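Local coordinates for putative hydrolase (Acinetobacter sp. NBRC 100985, PDB 4XUK), which probably hydrolyses organophosphotriesters and lactones at a two-zinc centre of the metallo-beta-lactamase superfamily type, at residues 7-12 / 285-290; 11-16 / 207-212; 178-183 / 200-205. The protein carries 2 engineered substitutions. All blocks are in the same frame, centred on the assembly; numbering follows the deposited sequence.

All three contacts bring together the two sheets that face each other in the metallo-beta-lactamase sandwich. Contact 1 lies at the surface, where edge strand 6-11 of one sheet meets the chain leaving edge strand 283-286 of the other, and the second subunit covers part of it. Contact 2, partly buried, sets two hairpin turns against each other; it shares Ala11 and Gly12 with contact 1, and Tyr9 OH of contact 1 is bonded to Glu211. Contact 3 is buried and joins edge strand 177-180 to strand 202-208, which contact 2 also uses. The chemistry changes accordingly: aromatic packing with a backbone-to-phenol bond, then a peripheral salt bridge, then stacked rings with paired hydroxyls.

Contact 1. Residues 7-12 / 285-290; sequences YQYQAG and IPIHFK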
loop_
_atom_site.group_PDB
_atom_site.type_symbol
_atom_site.label_atom_id
_atom_site.label_comp_id
_atom_site.label_asym_id
_atom_site.label_seq_id
_atom_site.Cartn_x
_atom_site.Cartn_y
_atom_site.Cartn_z
ATOM N N TYR A 7 7.255 -2.163 7.612
ATOM C CA TYR A 7 6.382 -3.221 7.136
ATOM C C TYR A 7 7.202 -4.485 7.000
ATOM O O TYR A 7 8.345 -4.437 6.531
ATOM C CB TYR A 7 5.742 -2.858 5.786
ATOM C CG TYR A 7 4.869 -3.987 5.277
ATOM C CD1 TYR A 7 3.559 -4.127 5.717
ATOM C CD2 TYR A 7 5.373 -4.942 4.401
ATOM C CE1 TYR A 7 2.759 -5.174 5.275
ATOM C CE2 TYR A 7 4.592 -5.992 3.963
ATOM C CZ TYR A 7 3.286 -6.094 4.403
ATOM O OH TYR A 7 2.502 -7.137 3.976
ATOM N N GLN A 8 6.630 -5.616 7.404
ATOM C CA GLN A 8 7.361 -6.877 7.360
ATOM C C GLN A 8 6.922 -7.724 6.178
ATOM O O GLN A 8 5.760 -8.124 6.097
ATOM C CB GLN A 8 7.150 -7.684 8.655
ATOM C CG GLN A 8 7.485 -6.938 9.953
ATOM C CD GLN A 8 8.973 -6.709 10.169
ATOM O OE1 GLN A 8 9.796 -6.919 9.274
ATOM N NE2 GLN A 8 9.325 -6.277 11.381
ATOM N N TYR A 9 7.854 -8.003 5.271
ATOM C CA TYR A 9 7.586 -8.881 4.132
ATOM C C TYR A 9 8.327 -10.201 4.333
ATOM O O TYR A 9 9.534 -10.206 4.566
ATOM C CB TYR A 9 8.022 -8.214 2.814
ATOM C CG TYR A 9 7.822 -9.098 1.603
ATOM C CD1 TYR A 9 6.564 -9.256 1.037
ATOM C CD2 TYR A 9 8.887 -9.789 1.034
ATOM C CE1 TYR A 9 6.369 -10.073 -0.063
ATOM C CE2 TYR A 9 8.700 -10.606 -0.066
ATOM C CZ TYR A 9 7.433 -10.740 -0.607
ATOM O OH TYR A 9 7.237 -11.552 -1.698
ATOM N N GLN A 10 7.605 -11.317 4.263
ATOM C CA GLN A 10 8.225 -12.621 4.474
ATOM C C GLN A 10 8.515 -13.329 3.155
ATOM O O GLN A 10 7.622 -13.510 2.321
ATOM C CB GLN A 10 7.339 -13.511 5.352
ATOM C CG GLN A 10 8.059 -14.753 5.892
ATOM C CD GLN A 10 8.969 -14.440 7.071
ATOM O OE1 GLN A 10 8.756 -13.460 7.789
ATOM N NE2 GLN A 10 9.991 -15.274 7.275
ATOM N N ALA A 11 9.767 -13.727 2.975
ATOM C CA ALA A 11 10.158 -14.486 1.797
ATOM C C ALA A 11 10.739 -15.806 2.265
ATOM O O ALA A 11 11.957 -15.941 2.414
ATOM C CB ALA A 11 11.174 -13.714 0.984
ATOM N N GLY A 12 9.865 -16.778 2.506
ATOM C CA GLY A 12 10.307 -18.064 3.015
ATOM C C GLY A 12 10.916 -17.901 4.391
ATOM O O GLY A 12 10.246 -17.431 5.313
ATOM N N ILE A 285 2.960 -3.268 -9.438
ATOM C CA ILE A 285 1.977 -3.966 -8.618
ATOM C C ILE A 285 2.500 -4.028 -7.181
ATOM O O ILE A 285 3.399 -4.813 -6.886
ATOM C CB ILE A 285 1.777 -5.419 -9.101
ATOM C CG1 ILE A 285 1.709 -5.504 -10.636
ATOM C CG2 ILE A 285 0.543 -6.011 -8.463
ATOM C CD1 ILE A 285 0.573 -4.682 -11.233
ATOM N N PRO A 286 1.943 -3.210 -6.277
ATOM C CA PRO A 286 2.420 -3.288 -4.888
ATOM C C PRO A 286 2.019 -4.612 -4.229
ATOM O O PRO A 286 1.027 -5.238 -4.621
ATOM C CB PRO A 286 1.727 -2.096 -4.203
ATOM C CG PRO A 286 0.549 -1.772 -5.071
ATOM C CD PRO A 286 0.951 -2.137 -6.478
ATOM N N ILE A 287 2.798 -5.072 -3.259
ATOM C CA ILE A 287 2.406 -6.298 -2.571
ATOM C C ILE A 287 1.156 -6.038 -1.748
ATOM O O ILE A 287 0.831 -4.886 -1.431
ATOM C CB ILE A 287 3.511 -6.866 -1.679
ATOM C CG1 ILE A 287 4.076 -5.785 -0.762
ATOM C CG2 ILE A 287 4.619 -7.474 -2.525
ATOM C CD1 ILE A 287 3.946 -6.142 0.685
ATOM N N HIS A 288 0.452 -7.114 -1.421
ATOM C CA HIS A 288 -0.840 -7.027 -0.750
ATOM C C HIS A 288 -0.583 -7.242 0.747
ATOM O O HIS A 288 -0.067 -8.294 1.142
ATOM C CB HIS A 288 -1.765 -8.111 -1.330
ATOM C CG HIS A 288 -3.194 -8.021 -0.880
ATOM N ND1 HIS A 288 -4.241 -8.527 -1.624
ATOM C CD2 HIS A 288 -3.749 -7.496 0.238
ATOM C CE1 HIS A 288 -5.379 -8.309 -0.988
ATOM N NE2 HIS A 288 -5.109 -7.688 0.146
ATOM N N PHE A 289 -0.857 -6.246 1.567
ATOM C CA PHE A 289 -0.690 -6.287 3.028
ATOM C C PHE A 289 -1.017 -7.659 3.672
ATOM O O PHE A 289 -2.168 -8.157 3.454
ATOM C CB PHE A 289 -1.509 -5.164 3.693
ATOM C CG PHE A 289 -1.145 -4.896 5.126
ATOM C CD1 PHE A 289 -1.457 -5.796 6.119
ATOM C CD2 PHE A 289 -0.482 -3.777 5.480
ATOM C CE1 PHE A 289 -1.113 -5.570 7.414
ATOM C CE2 PHE A 289 -0.132 -3.551 6.772
ATOM C CZ PHE A 289 -0.449 -4.455 7.744
ATOM N N LYS A 290 -0.097 -8.213 4.402
ATOM C CA LYS A 290 -0.327 -9.447 5.044
ATOM C C LYS A 290 -0.172 -9.382 6.580
ATOM O O LYS A 290 0.882 -9.170 7.074
ATOM C CB LYS A 290 0.593 -10.449 4.445
ATOM C CG LYS A 290 0.041 -11.837 4.285
ATOM C CD LYS A 290 0.957 -12.624 3.386
ATOM C CE LYS A 290 0.229 -13.435 2.333
ATOM N NZ LYS A 290 0.630 -13.223 0.912
#
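Tyr7 and Phe289 both hold CG anti to the backbone N (chi1 178° for Tyr7), and their rings come together as a T-shaped, edge-to-face pair. Tyr7 gives the edge: its CE1 stands over one face of the Phe289 ring, displaced toward the rim and 3.5 Å from Phe289 CD2. The planes are inclined at 66°, so the hydrogen on CE1 can point toward the pi cloud near the rim of the phenylalanine. On its other ortho carbon beside the hydroxyl, Tyr7 meets Ile287 tip to tip, with CE2 a close 3.3 Å from Ile287 CD1. A branched aliphatic residue suits this place because its two arms serve two rings: CD1 reaches Tyr7, while CG2 lies 4.0 Å from CE1 of Tyr9.

The tip of Tyr7 goes past these apolar groups to the backbone. Its OH accepts a hydrogen bond from Lys290 N at 2.8 Å, with an N-H...O angle of 156°, and the amide approaches at the ring edge, near its plane. Tyr9 uses its hydroxyl differently, in a hydrogen bond to Glu211. Tyrosine is thus apt at both positions, giving a flat apolar body to the packing and a polar end to a partner farther on.

Gln2 of the second subunit takes a bond from Gln8 N and gives one to Lys290 O, linking both chain segments at the dimer interface, while the His288 imidazole is bonded to Ser57 of that subunit. Chemically, the contact fixes the chain leaving strand 283-286 against edge strand 6-11 without adding it as another strand: one phenol oxygen receives its amide, which anchors the tip of Tyr7, while Phe289 and Ile287, packed against the two ortho carbons, would probably hinder a turn of the ring.

Contact 2. Residues 11-16 / 207-212; sequences AGDVQI and KTKGES
Ala11 and Glu211 meet in the more closely packed half of this contact between two hairpin turns. Glu211 extends its chain so that OE1 comes 3.6 Å from CB of Ala11, while OE2 is held by hydrogen bonds to Tyr9 and Thr260; the small alanine admits the carboxylate beside it. Next to this pair, Val14 CG2 packs 3.8 Å from the methyl CG2 of Thr208. Threonine suits the place because its branches divide the work. The methyl faces valine, and OG1, set between the backbone N and carbonyl carbon (chi1 72°), donates to Glu211 O at 2.9 Å. That carbonyl also accepts from Thr208 N, so two bonds grip it and brace the turn.

The outer side is looser. Exposed Asp13 and Lys209 cross at about a right angle and form a salt bridge, with NZ 2.9 Å from OD2 and lying above the carboxylate plane, an interaction that nearby solvent would probably weaken. Gly12 and Gly210 supply the positive phi angles of the type II' turn Ala11-Val14 and the type II turn Thr208-Glu211.

One turn connects strands 6-11 and 14-26; the other connects strands 202-208 and 211-215 of the opposing sheet. Between these hairpins, Ala11 and Ile16 also pack on Ile213, and Val14 on Leu206.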
loop_
_atom_site.group_PDB
_atom_site.type_symbol
_atom_site.label_atom_id
_atom_site.label_comp_id
_atom_site.label_asym_id
_atom_site.label_seq_id
_atom_site.Cartn_x
_atom_site.Cartn_y
_atom_site.Cartn_z
ATOM N N ALA A 11 9.767 -13.727 2.975
ATOM C CA ALA A 11 10.158 -14.486 1.797
ATOM C C ALA A 11 10.739 -15.806 2.265
ATOM O O ALA A 11 11.957 -15.941 2.414
ATOM C CB ALA A 11 11.174 -13.714 0.984
ATOM N N GLY A 12 9.865 -16.778 2.506
ATOM C CA GLY A 12 10.307 -18.064 3.015
ATOM C C GLY A 12 10.916 -17.901 4.391
ATOM O O GLY A 12 10.246 -17.431 5.313
ATOM N N ASP A 13 12.190 -18.263 4.527
ATOM C CA ASP A 13 12.893 -18.131 5.803
ATOM C C ASP A 13 13.448 -16.729 6.065
ATOM O O ASP A 13 14.066 -16.482 7.103
ATOM C CB ASP A 13 14.036 -19.145 5.883
ATOM C CG ASP A 13 13.541 -20.561 6.079
ATOM O OD1 ASP A 13 12.401 -20.735 6.565
ATOM O OD2 ASP A 13 14.294 -21.503 5.750
ATOM N N VAL A 14 13.225 -15.812 5.134
ATOM C CA VAL A 14 13.828 -14.490 5.244
ATOM C C VAL A 14 12.768 -13.436 5.518
ATOM O O VAL A 14 11.699 -13.447 4.912
ATOM C CB VAL A 14 14.591 -14.136 3.958
ATOM C CG1 VAL A 14 15.243 -12.749 4.058
ATOM C CG2 VAL A 14 15.625 -15.204 3.667
ATOM N N GLN A 15 13.054 -12.534 6.447
ATOM C CA GLN A 15 12.152 -11.420 6.692
ATOM C C GLN A 15 12.819 -10.154 6.194
ATOM O O GLN A 15 13.966 -9.861 6.552
ATOM C CB GLN A 15 11.822 -11.285 8.181
ATOM C CG GLN A 15 10.911 -10.105 8.485
ATOM C CD GLN A 15 10.534 -9.993 9.958
ATOM O OE1 GLN A 15 11.387 -9.800 10.820
ATOM N NE2 GLN A 15 9.243 -10.104 10.246
ATOM N N ILE A 16 12.113 -9.435 5.332
ATOM C CA ILE A 16 12.571 -8.138 4.863
ATOM C C ILE A 16 11.682 -7.071 5.495
ATOM O O ILE A 16 10.460 -7.150 5.419
ATOM C CB ILE A 16 12.491 -8.044 3.331
ATOM C CG1 ILE A 16 13.416 -9.092 2.708
ATOM C CG2 ILE A 16 12.863 -6.638 2.867
ATOM C CD1 ILE A 16 13.192 -9.341 1.225
ATOM N N LYS A 207 18.596 -14.391 -3.575
ATOM C CA LYS A 207 17.813 -15.564 -3.964
ATOM C C LYS A 207 17.497 -16.432 -2.752
ATOM O O LYS A 207 18.392 -16.905 -2.052
ATOM C CB LYS A 207 18.524 -16.368 -5.057
ATOM C CG LYS A 207 18.834 -15.539 -6.301
ATOM C CD LYS A 207 19.427 -16.379 -7.430
ATOM C CE LYS A 207 20.170 -15.505 -8.443
ATOM N NZ LYS A 207 21.496 -15.036 -7.927
ATOM N N THR A 208 16.207 -16.616 -2.493
ATOM C CA THR A 208 15.768 -17.490 -1.423
ATOM C C THR A 208 15.050 -18.677 -2.047
ATOM O O THR A 208 14.931 -18.770 -3.273
ATOM C CB THR A 208 14.806 -16.761 -0.480
ATOM O OG1 THR A 208 13.549 -16.564 -1.140
ATOM C CG2 THR A 208 15.375 -15.398 -0.091
ATOM N N LYS A 209 14.587 -19.594 -1.207
ATOM C CA LYS A 209 13.824 -20.740 -1.683
ATOM C C LYS A 209 12.541 -20.296 -2.378
ATOM O O LYS A 209 11.639 -19.743 -1.748
ATOM C CB LYS A 209 13.494 -21.669 -0.515
ATOM C CG LYS A 209 13.027 -20.938 0.738
ATOM C CD LYS A 209 14.142 -20.813 1.765
ATOM C CE LYS A 209 14.360 -22.123 2.516
ATOM N NZ LYS A 209 15.643 -22.117 3.272
ATOM N N GLY A 210 12.474 -20.519 -3.687
ATOM C CA GLY A 210 11.278 -20.200 -4.452
ATOM C C GLY A 210 10.984 -18.724 -4.712
ATOM O O GLY A 210 9.902 -18.389 -5.203
ATOM N N GLU A 211 11.932 -17.840 -4.401
ATOM C CA GLU A 211 11.706 -16.405 -4.611
ATOM C C GLU A 211 13.014 -15.638 -4.755
ATOM O O GLU A 211 13.940 -15.815 -3.961
ATOM C CB GLU A 211 10.879 -15.820 -3.458
ATOM C CG GLU A 211 10.586 -14.335 -3.585
ATOM C CD GLU A 211 9.602 -13.857 -2.535
ATOM O OE1 GLU A 211 9.059 -14.698 -1.793
ATOM O OE2 GLU A 211 9.366 -12.638 -2.442
ATOM N N SER A 212 13.095 -14.804 -5.790
ATOM C CA SER A 212 14.207 -13.879 -5.935
ATOM C C SER A 212 13.719 -12.473 -5.618
ATOM O O SER A 212 12.662 -12.052 -6.106
ATOM C CB SER A 212 14.782 -13.924 -7.357
ATOM O OG SER A 212 15.463 -15.141 -7.604
#

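Contact 3. Residues 178-183 / 200-205; sequences KTYKLG and GHFSYE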
loop_
_atom_site.group_PDB
_atom_site.type_symbol
_atom_site.label_atom_id
_atom_site.label_comp_id
_atom_site.label_asym_id
_atom_site.label_seq_id
_atom_site.Cartn_x
_atom_site.Cartn_y
_atom_site.Cartn_z
ATOM N N LYS A 178 33.963 -0.673 3.111
ATOM C CA LYS A 178 34.572 -1.584 2.158
ATOM C C LYS A 178 34.032 -1.297 0.765
ATOM O O LYS A 178 32.906 -0.810 0.617
ATOM C CB LYS A 178 34.235 -3.028 2.534
ATOM C CG LYS A 178 34.559 -3.410 3.969
ATOM C CD LYS A 178 36.057 -3.361 4.222
ATOM C CE LYS A 178 36.420 -3.992 5.559
ATOM N NZ LYS A 178 37.901 -4.072 5.718
ATOM N N THR A 179 34.829 -1.593 -0.255
ATOM C CA THR A 179 34.323 -1.567 -1.625
ATOM C C THR A 179 34.398 -2.959 -2.247
ATOM O O THR A 179 35.136 -3.821 -1.759
ATOM C CB THR A 179 35.042 -0.520 -2.504
ATOM O OG1 THR A 179 36.406 -0.897 -2.708
ATOM C CG2 THR A 179 34.993 0.851 -1.837
ATOM N N TYR A 180 33.616 -3.181 -3.304
ATOM C CA TYR A 180 33.583 -4.482 -3.974
ATOM C C TYR A 180 33.636 -4.316 -5.486
ATOM O O TYR A 180 33.454 -3.211 -6.014
ATOM C CB TYR A 180 32.325 -5.281 -3.594
ATOM C CG TYR A 180 31.033 -4.591 -3.982
ATOM C CD1 TYR A 180 30.574 -4.616 -5.297
ATOM C CD2 TYR A 180 30.279 -3.906 -3.038
ATOM C CE1 TYR A 180 29.412 -3.978 -5.658
ATOM C CE2 TYR A 180 29.099 -3.266 -3.391
ATOM C CZ TYR A 180 28.677 -3.309 -4.702
ATOM O OH TYR A 180 27.512 -2.672 -5.074
ATOM N N LYS A 181 33.805 -5.415 -6.179
ATOM C CA LYS A 181 33.768 -5.428 -7.618
ATOM C C LYS A 181 32.707 -6.383 -8.131
ATOM O O LYS A 181 32.305 -7.256 -7.440
ATOM C CB LYS A 181 35.134 -5.835 -8.141
ATOM C CG LYS A 181 36.094 -4.696 -8.212
ATOM C CD LYS A 181 35.550 -3.545 -9.080
ATOM C CE LYS A 181 34.826 -4.040 -10.339
ATOM N NZ LYS A 181 33.430 -3.578 -10.428
ATOM N N LEU A 182 32.306 -6.233 -9.364
ATOM C CA LEU A 182 31.421 -7.160 -10.022
ATOM C C LEU A 182 31.820 -8.609 -9.748
ATOM O O LEU A 182 32.987 -8.844 -9.699
ATOM C CB LEU A 182 31.584 -6.851 -11.479
ATOM C CG LEU A 182 30.509 -7.233 -12.441
ATOM C CD1 LEU A 182 29.135 -7.363 -11.789
ATOM C CD2 LEU A 182 30.561 -6.226 -13.547
ATOM N N GLY A 183 30.891 -9.564 -9.581
ATOM C CA GLY A 183 31.274 -10.940 -9.323
ATOM C C GLY A 183 31.352 -11.232 -7.839
ATOM O O GLY A 183 31.278 -12.392 -7.420
ATOM N N GLY A 200 28.627 4.335 -10.387
ATOM C CA GLY A 200 28.836 3.033 -9.772
ATOM C C GLY A 200 27.595 2.493 -9.082
ATOM O O GLY A 200 27.688 1.738 -8.106
ATOM N N HIS A 201 26.427 2.871 -9.598
ATOM C CA HIS A 201 25.171 2.402 -9.025
ATOM C C HIS A 201 25.051 0.904 -9.221
ATOM O O HIS A 201 25.239 0.404 -10.331
ATOM C CB HIS A 201 23.978 3.119 -9.667
ATOM C CG HIS A 201 22.676 2.848 -8.980
ATOM N ND1 HIS A 201 21.943 1.701 -9.198
ATOM C CD2 HIS A 201 21.981 3.571 -8.070
ATOM C CE1 HIS A 201 20.848 1.734 -8.456
ATOM N NE2 HIS A 201 20.850 2.854 -7.758
ATOM N N PHE A 202 24.767 0.189 -8.136
ATOM C CA PHE A 202 24.553 -1.249 -8.197
ATOM C C PHE A 202 23.238 -1.619 -7.530
ATOM O O PHE A 202 22.776 -0.937 -6.601
ATOM C CB PHE A 202 25.662 -1.999 -7.449
ATOM C CG PHE A 202 26.836 -2.408 -8.309
ATOM C CD1 PHE A 202 27.675 -1.455 -8.869
ATOM C CD2 PHE A 202 27.123 -3.752 -8.516
ATOM C CE1 PHE A 202 28.777 -1.834 -9.645
ATOM C CE2 PHE A 202 28.217 -4.137 -9.287
ATOM C CZ PHE A 202 29.039 -3.175 -9.856
ATOM N N SER A 203 22.646 -2.716 -7.983
ATOM C CA SER A 203 21.500 -3.290 -7.297
ATOM C C SER A 203 21.960 -4.590 -6.650
ATOM O O SER A 203 23.041 -5.083 -6.968
ATOM C CB SER A 203 20.345 -3.531 -8.275
ATOM O OG SER A 203 20.019 -2.341 -8.973
ATOM N N TYR A 204 21.146 -5.141 -5.746
ATOM C CA TYR A 204 21.522 -6.340 -5.016
ATOM C C TYR A 204 20.420 -7.388 -5.112
ATOM O O TYR A 204 19.251 -7.097 -4.838
ATOM C CB TYR A 204 21.799 -5.997 -3.548
ATOM C CG TYR A 204 22.900 -4.981 -3.373
ATOM C CD1 TYR A 204 24.233 -5.345 -3.532
ATOM C CD2 TYR A 204 22.611 -3.655 -3.060
ATOM C CE1 TYR A 204 25.249 -4.423 -3.379
ATOM C CE2 TYR A 204 23.627 -2.719 -2.901
ATOM C CZ TYR A 204 24.939 -3.110 -3.070
ATOM O OH TYR A 204 25.965 -2.192 -2.916
ATOM N N GLU A 205 20.789 -8.604 -5.514
ATOM C CA GLU A 205 19.815 -9.690 -5.633
ATOM C C GLU A 205 19.997 -10.748 -4.542
ATOM O O GLU A 205 21.111 -11.243 -4.308
ATOM C CB GLU A 205 19.886 -10.336 -7.018
ATOM C CG GLU A 205 18.799 -11.388 -7.246
ATOM C CD GLU A 205 18.810 -11.935 -8.658
ATOM O OE1 GLU A 205 19.767 -11.638 -9.404
ATOM O OE2 GLU A 205 17.861 -12.660 -9.015
HETATM O O HOH W 1 27.365 0.656 -5.325
#
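Tyr180 enters between the sheets toward Phe202 and Tyr204, and the outer half of its ring, with the hydroxyl, makes the contacts. From CB, which points toward strand 202-208, the chain turns so that CG sits between the backbone N and the carbonyl carbon (chi1 61°). Farther out, CE1 stands above one face of the Phe202 ring, nearer its rim, and is 3.7 Å from Phe202 CD2. The planes are almost perpendicular at 83°, giving a T-shaped stack in which tyrosine provides the edge and phenylalanine the face. On the other side of the ring CE2 lies 3.3 Å from Tyr204 OH; CZ, on the axis, is 3.8 Å from Tyr204 CE1.

At the tip, Tyr180 and Tyr204 meet hydroxyl to hydroxyl: their OH atoms are 2.7 Å apart in a hydrogen bond. Tyr180 OH also lies 3.1 Å from Phe202 CB and makes a weak, 3.3 Å bond to a water that donates to Gly200 O. The Tyr204 hydroxyl is bonded to Leu106 O as well, so these buried oxygens have polar partners within the interior. Tyrosine therefore fits where a ring must pack among apolar groups and still satisfy a polar end; phenylalanine fits where an apolar ring must offer its face to Tyr180 and its outer carbons to Leu182. There, at the outer margin, Leu182 CD1 touches Phe202 CE2 at 4.2 Å, the two side chains crossing at about a right angle.

The side chain of Phe202 is about 12 Å from a bound zinc ion, while the neighbouring His201 packs against the zinc ligand His108. Strand 177-180 is the outermost strand of its sheet, hydrogen-bonded to strand 129-133; Ser133 from that strand touches both Tyr180 and Phe202. In the facing sheet, strand 189-193 lies beside strand 202-208, and its Val191 packs on both tyrosines.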